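Local coordinates for protein prephenate dehydrogenase (Aquifex aeolicus, PDB 2G5C) that probably catalyses the NAD-dependent oxidative decarboxylation of prephenate to 4-hydroxyphenylpyruvate, a step of tyrosine biosynthesis, and binds NAD, at residues K80-S83 with Y84-E88; N108-G111 with K112-G116; A193-D196 with T197-M201; N253-K256 with E257-R261. All coordinates share one frame; numbering follows the deposited sequence.

Contact 1: residues K80-S83 with Y84-E88; sequences KKLS and YILSE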
# COMPACT_ATOMS: atom_id res chain seq x y z
N LYS A 80 20.08 -30.92 8.71
CA LYS A 80 21.24 -31.79 8.80
C LYS A 80 21.26 -32.57 10.12
O LYS A 80 21.65 -33.73 10.15
CB LYS A 80 22.53 -30.98 8.66
CG LYS A 80 22.64 -30.23 7.34
CD LYS A 80 23.99 -29.56 7.17
CE LYS A 80 25.06 -30.57 6.77
NZ LYS A 80 24.80 -31.12 5.40
N LYS A 81 20.83 -31.92 11.19
CA LYS A 81 20.79 -32.60 12.48
C LYS A 81 19.65 -33.60 12.48
O LYS A 81 19.80 -34.73 12.93
CB LYS A 81 20.62 -31.60 13.62
CG LYS A 81 21.77 -30.61 13.73
CD LYS A 81 21.94 -30.16 15.17
CE LYS A 81 22.92 -29.00 15.28
NZ LYS A 81 22.38 -27.77 14.62
N LEU A 82 18.50 -33.18 11.94
CA LEU A 82 17.33 -34.05 11.88
C LEU A 82 17.52 -35.29 11.02
O LEU A 82 16.85 -36.30 11.23
CB LEU A 82 16.12 -33.25 11.36
CG LEU A 82 15.58 -32.17 12.29
CD1 LEU A 82 14.41 -31.45 11.63
CD2 LEU A 82 15.14 -32.81 13.60
N SER A 83 18.44 -35.22 10.06
CA SER A 83 18.70 -36.34 9.18
C SER A 83 19.13 -37.61 9.91
O SER A 83 18.79 -38.72 9.49
CB SER A 83 19.76 -35.96 8.13
OG SER A 83 20.95 -35.50 8.74
N TYR A 84 19.87 -37.46 11.01
CA TYR A 84 20.31 -38.63 11.76
C TYR A 84 19.51 -38.87 13.04
O TYR A 84 19.76 -39.83 13.77
CB TYR A 84 21.81 -38.52 12.08
CG TYR A 84 22.24 -37.21 12.69
CD1 TYR A 84 21.81 -36.83 13.96
CD2 TYR A 84 23.11 -36.36 12.01
CE1 TYR A 84 22.24 -35.63 14.54
CE2 TYR A 84 23.54 -35.16 12.58
CZ TYR A 84 23.10 -34.81 13.84
OH TYR A 84 23.53 -33.63 14.41
N ILE A 85 18.54 -38.01 13.30
CA ILE A 85 17.69 -38.15 14.48
C ILE A 85 16.37 -38.79 14.07
O ILE A 85 15.88 -39.70 14.72
CB ILE A 85 17.39 -36.78 15.13
CG1 ILE A 85 18.69 -36.13 15.60
CG2 ILE A 85 16.42 -36.95 16.29
CD1 ILE A 85 18.52 -34.68 16.00
N LEU A 86 15.81 -38.30 12.97
CA LEU A 86 14.54 -38.82 12.47
C LEU A 86 14.71 -40.15 11.76
O LEU A 86 15.74 -40.40 11.14
CB LEU A 86 13.91 -37.82 11.49
CG LEU A 86 13.64 -36.40 12.00
CD1 LEU A 86 13.16 -35.51 10.83
CD2 LEU A 86 12.60 -36.45 13.10
N SER A 87 13.69 -40.99 11.86
CA SER A 87 13.73 -42.27 11.17
C SER A 87 13.39 -41.96 9.72
O SER A 87 12.80 -40.92 9.43
CB SER A 87 12.69 -43.23 11.76
OG SER A 87 11.38 -42.84 11.38
N GLU A 88 13.75 -42.86 8.81
CA GLU A 88 13.49 -42.67 7.39
C GLU A 88 11.98 -42.69 7.11
O GLU A 88 11.55 -42.41 5.99
CB GLU A 88 14.16 -43.78 6.58
CG GLU A 88 15.65 -43.94 6.84
CD GLU A 88 16.46 -42.70 6.53
OE1 GLU A 88 16.35 -42.18 5.39
OE2 GLU A 88 17.20 -42.23 7.42
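Tyr84 lays one face of its ring over the carbonyl oxygen of Lys81 in the last turn of helix 72-85. The oxygen stands 3.0 Å above the ring plane, displaced toward the rim, and Lys81 O comes 3.1 Å from Tyr84 CE1. This placement follows from the first torsion of Tyr84 (chi1 50°), which sets CG between the backbone N and the carbonyl carbon and folds the ring back along the helix. Its hydroxyl then runs beside the Lys81 stem, with Tyr84 OH 3.6 Å from Lys81 CG. From another direction Ile85 presses CG1 to 3.2 Å from Lys81 O; an alanine here would remove the side chain beyond CB and would probably leave that oxygen without its aliphatic flank and take away a packing contact with Glu59. Lys81 O also receives a weak bond from Tyr84 N. The next carbonyl is held more firmly: Leu86 N reaches Leu82 O at 2.8 Å and 167°, whereas Ile85 N gives it a weak bond of 3.2 Å. Leu86 CD1 meets Leu82 CB at 3.8 Å on the buried side, where Ile55 and Pro63 also pack. Weak i to i+3 bonds beside one straight i to i+4 bond show the helix relaxing as the beta-alpha-beta unit of the Rossmann-type domain turns toward strand 91-94, with Tyr84 and Ile85 covering the weakly held Lys81 O.

Contact 2: residues N108-G111 with K112-G116; sequences NILG and KRFVG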
# COMPACT_ATOMS: atom_id res chain seq x y z
N ASN A 108 18.30 -32.86 -0.63
CA ASN A 108 19.61 -33.50 -0.63
C ASN A 108 20.07 -33.87 0.78
O ASN A 108 20.95 -34.71 0.95
CB ASN A 108 20.67 -32.59 -1.26
CG ASN A 108 20.45 -32.38 -2.75
OD1 ASN A 108 19.99 -33.27 -3.45
ND2 ASN A 108 20.79 -31.19 -3.23
N ILE A 109 19.47 -33.23 1.79
CA ILE A 109 19.84 -33.49 3.18
C ILE A 109 18.89 -34.44 3.90
O ILE A 109 19.32 -35.28 4.69
CB ILE A 109 19.90 -32.18 3.99
CG1 ILE A 109 21.01 -31.28 3.45
CG2 ILE A 109 20.14 -32.48 5.46
CD1 ILE A 109 21.09 -29.93 4.13
N LEU A 110 17.59 -34.31 3.63
CA LEU A 110 16.60 -35.15 4.29
C LEU A 110 16.11 -36.30 3.43
O LEU A 110 15.50 -37.24 3.93
CB LEU A 110 15.40 -34.30 4.72
CG LEU A 110 15.73 -33.21 5.74
CD1 LEU A 110 14.51 -32.34 5.97
CD2 LEU A 110 16.20 -33.86 7.05
N GLY A 111 16.38 -36.22 2.13
CA GLY A 111 15.96 -37.28 1.23
C GLY A 111 14.48 -37.29 0.89
O GLY A 111 13.85 -36.24 0.77
N LYS A 112 13.93 -38.49 0.74
CA LYS A 112 12.52 -38.67 0.40
C LYS A 112 11.57 -38.14 1.47
O LYS A 112 10.36 -38.11 1.27
CB LYS A 112 12.23 -40.15 0.17
CG LYS A 112 13.08 -40.79 -0.92
CD LYS A 112 12.65 -40.35 -2.31
CE LYS A 112 11.26 -40.87 -2.67
NZ LYS A 112 10.92 -40.65 -4.11
N ARG A 113 12.12 -37.72 2.60
CA ARG A 113 11.29 -37.22 3.69
C ARG A 113 10.75 -35.80 3.49
O ARG A 113 9.65 -35.49 3.95
CB ARG A 113 12.07 -37.27 5.01
CG ARG A 113 12.25 -38.69 5.53
CD ARG A 113 13.10 -38.74 6.79
NE ARG A 113 14.47 -38.34 6.52
CZ ARG A 113 15.52 -38.75 7.23
NH1 ARG A 113 15.34 -39.58 8.26
NH2 ARG A 113 16.74 -38.34 6.92
N PHE A 114 11.50 -34.96 2.80
CA PHE A 114 11.09 -33.57 2.61
C PHE A 114 10.10 -33.21 1.51
O PHE A 114 10.18 -33.68 0.38
CB PHE A 114 12.32 -32.68 2.44
CG PHE A 114 12.00 -31.22 2.39
CD1 PHE A 114 11.59 -30.55 3.53
CD2 PHE A 114 12.04 -30.53 1.18
CE1 PHE A 114 11.23 -29.21 3.48
CE2 PHE A 114 11.67 -29.19 1.11
CZ PHE A 114 11.27 -28.53 2.27
N VAL A 115 9.18 -32.31 1.88
CA VAL A 115 8.16 -31.78 0.99
C VAL A 115 8.07 -30.28 1.28
O VAL A 115 7.75 -29.88 2.40
CB VAL A 115 6.78 -32.41 1.25
CG1 VAL A 115 5.75 -31.81 0.30
CG2 VAL A 115 6.86 -33.92 1.08
N GLY A 116 8.37 -29.46 0.27
CA GLY A 116 8.34 -28.01 0.44
C GLY A 116 6.95 -27.40 0.45
O GLY A 116 6.07 -27.78 -0.33
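A bend at the third torsion of Arg113 (chi3 -66°), after an extended second one, folds its guanidinium back onto the carbonyl oxygen of Leu110. Phe114 meanwhile has CG opposite its backbone N (chi1 -174°), which carries the ring away and leaves CB to meet Leu110 CB at 4.2 Å. The main polar bond runs from Arg113 NE to Leu110 O at 3.0 Å, with the donor in the carbonyl plane on a lone pair and the oxygen 16° out of the guanidinium plane. A weaker one, from Arg113 NH2 at 3.4 Å, ends on the same Leu110 O. Gly111, with positive phi, turns the chain out of helix 101-110, and its O takes a weak bond of 3.4 Å from Phe114 N. The turn leads into strand 114-120 of the Rossmann-type sheet, whose neighbour Val92 packs against both Leu110 and Phe114. Beyond the turn, Arg113 NH1 bonds to Ser87 O and makes a long, weak ion pair with Glu88. A leucine in place of Arg113 would probably leave Leu110 O and Ser87 O without their side-chain donors. The buried guanidinium thus spends its N-H groups largely on main-chain carbonyls, joining the end of helix 101-110 to the loop that follows helix 72-85.

Contact 3: residues A193-D196 with T197-M201; sequences ALVD and TLIHM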
# COMPACT_ATOMS: atom_id res chain seq x y z
N ALA A 193 12.31 1.34 0.19
CA ALA A 193 12.94 2.42 -0.56
C ALA A 193 12.18 3.74 -0.42
O ALA A 193 12.78 4.80 -0.35
CB ALA A 193 13.05 2.04 -2.04
N LEU A 194 10.85 3.66 -0.39
CA LEU A 194 10.01 4.86 -0.23
C LEU A 194 10.32 5.52 1.11
O LEU A 194 10.40 6.75 1.21
CB LEU A 194 8.52 4.49 -0.25
CG LEU A 194 7.61 4.90 -1.41
CD1 LEU A 194 7.87 6.35 -1.79
CD2 LEU A 194 7.85 3.98 -2.59
N VAL A 195 10.47 4.70 2.15
CA VAL A 195 10.79 5.19 3.48
C VAL A 195 12.15 5.88 3.44
O VAL A 195 12.31 6.98 3.96
CB VAL A 195 10.82 4.05 4.53
CG1 VAL A 195 11.34 4.57 5.88
CG2 VAL A 195 9.42 3.46 4.71
N ASP A 196 13.13 5.24 2.80
CA ASP A 196 14.45 5.84 2.71
C ASP A 196 14.35 7.18 2.00
O ASP A 196 15.00 8.16 2.38
CB ASP A 196 15.41 4.93 1.94
CG ASP A 196 16.84 5.44 1.97
OD1 ASP A 196 17.46 5.39 3.05
OD2 ASP A 196 17.32 5.90 0.91
N THR A 197 13.50 7.24 0.98
CA THR A 197 13.30 8.46 0.20
C THR A 197 12.76 9.61 1.04
O THR A 197 13.25 10.74 0.95
CB THR A 197 12.32 8.22 -0.98
OG1 THR A 197 12.79 7.14 -1.80
CG2 THR A 197 12.21 9.47 -1.84
N LEU A 198 11.73 9.34 1.84
CA LEU A 198 11.15 10.38 2.68
C LEU A 198 12.18 10.86 3.68
O LEU A 198 12.22 12.04 4.02
CB LEU A 198 9.90 9.86 3.40
CG LEU A 198 8.56 10.08 2.67
CD1 LEU A 198 8.67 9.65 1.21
CD2 LEU A 198 7.48 9.29 3.37
N ILE A 199 13.03 9.96 4.15
CA ILE A 199 14.09 10.35 5.09
C ILE A 199 15.04 11.34 4.41
O ILE A 199 15.30 12.42 4.94
CB ILE A 199 14.89 9.11 5.59
CG1 ILE A 199 14.06 8.34 6.63
CG2 ILE A 199 16.23 9.55 6.16
CD1 ILE A 199 14.64 6.99 7.03
N HIS A 200 15.53 11.00 3.23
CA HIS A 200 16.46 11.87 2.52
C HIS A 200 15.88 13.08 1.79
O HIS A 200 16.61 14.03 1.49
CB HIS A 200 17.33 11.04 1.57
CG HIS A 200 18.26 10.11 2.29
ND1 HIS A 200 17.85 8.88 2.77
CD2 HIS A 200 19.55 10.26 2.67
CE1 HIS A 200 18.85 8.32 3.42
NE2 HIS A 200 19.89 9.13 3.38
N MSE A 201 14.58 13.08 1.50
CA MSE A 201 13.99 14.23 0.83
C MSE A 201 13.35 15.20 1.81
O MSE A 201 12.88 16.28 1.42
CB MSE A 201 13.00 13.77 -0.26
CG MSE A 201 13.75 13.15 -1.43
SE MSE A 201 12.75 12.93 -3.06
CE MSE A 201 12.76 14.75 -3.71
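Thr197 and Ala193 meet in the C-terminal turns of helix 173-201, a long alpha helix of the dimerization domain. Two donors grip Ala193 O: Thr197 N at 2.9 Å and Thr197 OG1 at 2.8 Å, arriving from opposite faces of the carbonyl plane. The hydroxyl gets there because OG1 lies beside its own backbone N (chi1 -56°), and it stands well above that plane. This side is the tight one. Phe248 of the second subunit packs on both Leu194 and Thr197, and the buried Asp196 OD2 is hydrogen-bonded to Ser251 of that subunit. Asp196 OD1 lies close to Glu273 of the same neighbour, an arrangement of like charges that may favour protonation of one carboxylate. Around the helix, Val195 CG1 and Ile199 CD1 are 4.3 Å apart, a looser apolar touch. The exposed His200 marks the solvent side. Its ring is turned about 45° from the Asp196 carboxylate and passes it with CE1 3.3 Å from Asp196 OD1. The imidazole also bonds back to the main chain: Asp196 O accepts from His200 N and, in the plane of the ring, from His200 ND1 at 3.0 Å with an N-H...O angle of 166°.

Contact 4: residues N253-K256 with E257-R261; sequences NHLK and ELIVR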
# COMPACT_ATOMS: atom_id res chain seq x y z
N ASN A 253 10.31 4.06 -15.21
CA ASN A 253 11.01 4.98 -16.09
C ASN A 253 10.20 5.29 -17.34
O ASN A 253 10.30 6.39 -17.90
CB ASN A 253 12.39 4.43 -16.46
CG ASN A 253 13.36 4.49 -15.30
OD1 ASN A 253 13.35 5.46 -14.55
ND2 ASN A 253 14.19 3.48 -15.15
N HIS A 254 9.39 4.33 -17.78
CA HIS A 254 8.53 4.53 -18.94
C HIS A 254 7.53 5.61 -18.53
O HIS A 254 7.25 6.54 -19.29
CB HIS A 254 7.83 3.22 -19.30
CG HIS A 254 6.86 3.34 -20.44
ND1 HIS A 254 5.59 3.85 -20.29
CD2 HIS A 254 6.99 3.04 -21.76
CE1 HIS A 254 4.97 3.85 -21.46
NE2 HIS A 254 5.80 3.37 -22.36
N LEU A 255 7.00 5.49 -17.31
CA LEU A 255 6.06 6.48 -16.80
C LEU A 255 6.75 7.85 -16.70
O LEU A 255 6.22 8.87 -17.17
CB LEU A 255 5.54 6.04 -15.42
CG LEU A 255 4.55 6.99 -14.74
CD1 LEU A 255 3.36 7.24 -15.65
CD2 LEU A 255 4.08 6.38 -13.42
N LYS A 256 7.93 7.87 -16.09
CA LYS A 256 8.69 9.10 -15.94
C LYS A 256 8.87 9.82 -17.27
O LYS A 256 8.66 11.03 -17.37
CB LYS A 256 10.07 8.81 -15.34
CG LYS A 256 10.95 10.03 -15.18
CD LYS A 256 12.32 9.66 -14.61
CE LYS A 256 13.08 8.74 -15.55
NZ LYS A 256 14.35 8.26 -14.92
N GLU A 257 9.25 9.06 -18.29
CA GLU A 257 9.46 9.62 -19.62
C GLU A 257 8.20 10.23 -20.20
O GLU A 257 8.26 11.28 -20.84
CB GLU A 257 10.02 8.55 -20.57
CG GLU A 257 11.46 8.18 -20.26
CD GLU A 257 12.33 9.42 -20.08
OE1 GLU A 257 12.38 10.26 -21.00
OE2 GLU A 257 12.97 9.55 -19.01
N LEU A 258 7.05 9.59 -19.99
CA LEU A 258 5.80 10.15 -20.51
C LEU A 258 5.57 11.51 -19.86
O LEU A 258 4.98 12.40 -20.46
CB LEU A 258 4.63 9.22 -20.20
CG LEU A 258 4.65 7.84 -20.87
CD1 LEU A 258 3.38 7.09 -20.52
CD2 LEU A 258 4.76 8.00 -22.39
N ILE A 259 6.05 11.67 -18.63
CA ILE A 259 5.89 12.93 -17.92
C ILE A 259 6.90 13.96 -18.39
O ILE A 259 6.56 15.13 -18.60
CB ILE A 259 6.05 12.72 -16.39
CG1 ILE A 259 4.95 11.80 -15.88
CG2 ILE A 259 6.01 14.06 -15.68
CD1 ILE A 259 5.13 11.31 -14.45
N VAL A 260 8.15 13.54 -18.56
CA VAL A 260 9.20 14.43 -19.02
C VAL A 260 8.84 15.11 -20.34
O VAL A 260 9.05 16.32 -20.50
CB VAL A 260 10.53 13.68 -19.21
CG1 VAL A 260 11.50 14.53 -20.03
CG2 VAL A 260 11.14 13.36 -17.85
N ARG A 261 8.30 14.36 -21.29
CA ARG A 261 7.96 14.95 -22.58
C ARG A 261 6.49 15.37 -22.68
O ARG A 261 6.02 15.76 -23.74
CB ARG A 261 8.30 14.00 -23.72
CG ARG A 261 7.52 12.69 -23.79
CD ARG A 261 7.93 11.97 -25.07
NE ARG A 261 7.07 10.84 -25.42
CZ ARG A 261 7.17 9.63 -24.91
NH1 ARG A 261 8.11 9.36 -24.00
NH2 ARG A 261 6.36 8.67 -25.32
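Lys256 O accepts two backbone amides: Val260 N at 2.8 Å, lying in the carbonyl plane, and Ile259 N at 3.0 Å, a weak bond with an angle of only 124°. Val260 CG2 rests 3.4 Å from the same Lys256 O, so a methyl group sits against the bonded oxygen. The Lys256 side chain starts opposite its backbone N (chi1 178°) and bends at chi3, bringing CE to 3.6 Å from Glu257 OE2. Lys256 NZ stays 4.5 Å from Glu257 OE2, beyond a salt bridge; its ion-pair partner is Glu249 of the second subunit, and the nearby Glu257 probably adds to the negative field around the ammonium. On another side of the helix, Leu258 sends CD1 obliquely to the His254 ring, reaching CE1 at 3.7 Å. Leu255 CG meets Ile259 CD1 at 4.4 Å, one helical turn on. The segment closes helix 238-260, in a predicted coiled coil, just before the chain reverses into helix 264-279. That helix supplies Leu267 against Leu255 and Tyr270 against His254 and Leu258, while Ala189, Ile245 and Met242 of the second subunit pack on Leu255, Lys256 and Val260, respectively.

Overall arrangement
Contacts 1 and 2 end successive helices of the Rossmann-type nucleotide-binding domain and touch each other through the guanidinium of contact 2, their centres 10 Å apart. Contact 2 is mostly buried; contact 1 is partly exposed. Contacts 3 and 4 lie on the other side of the chain's centre, in different helices of the dimerization domain, 21 Å apart between centres without touching, yet both meet the second subunit. Their chemistry differs accordingly. Helical bonding frays in contact 1 and gives way to a turn in contact 2. Contacts 3 and 4 keep i to i+4 bonds, with side-chain donors added to carbonyls in contact 3, and polar ends there, Asp196 and Lys256, find partners across the dimer.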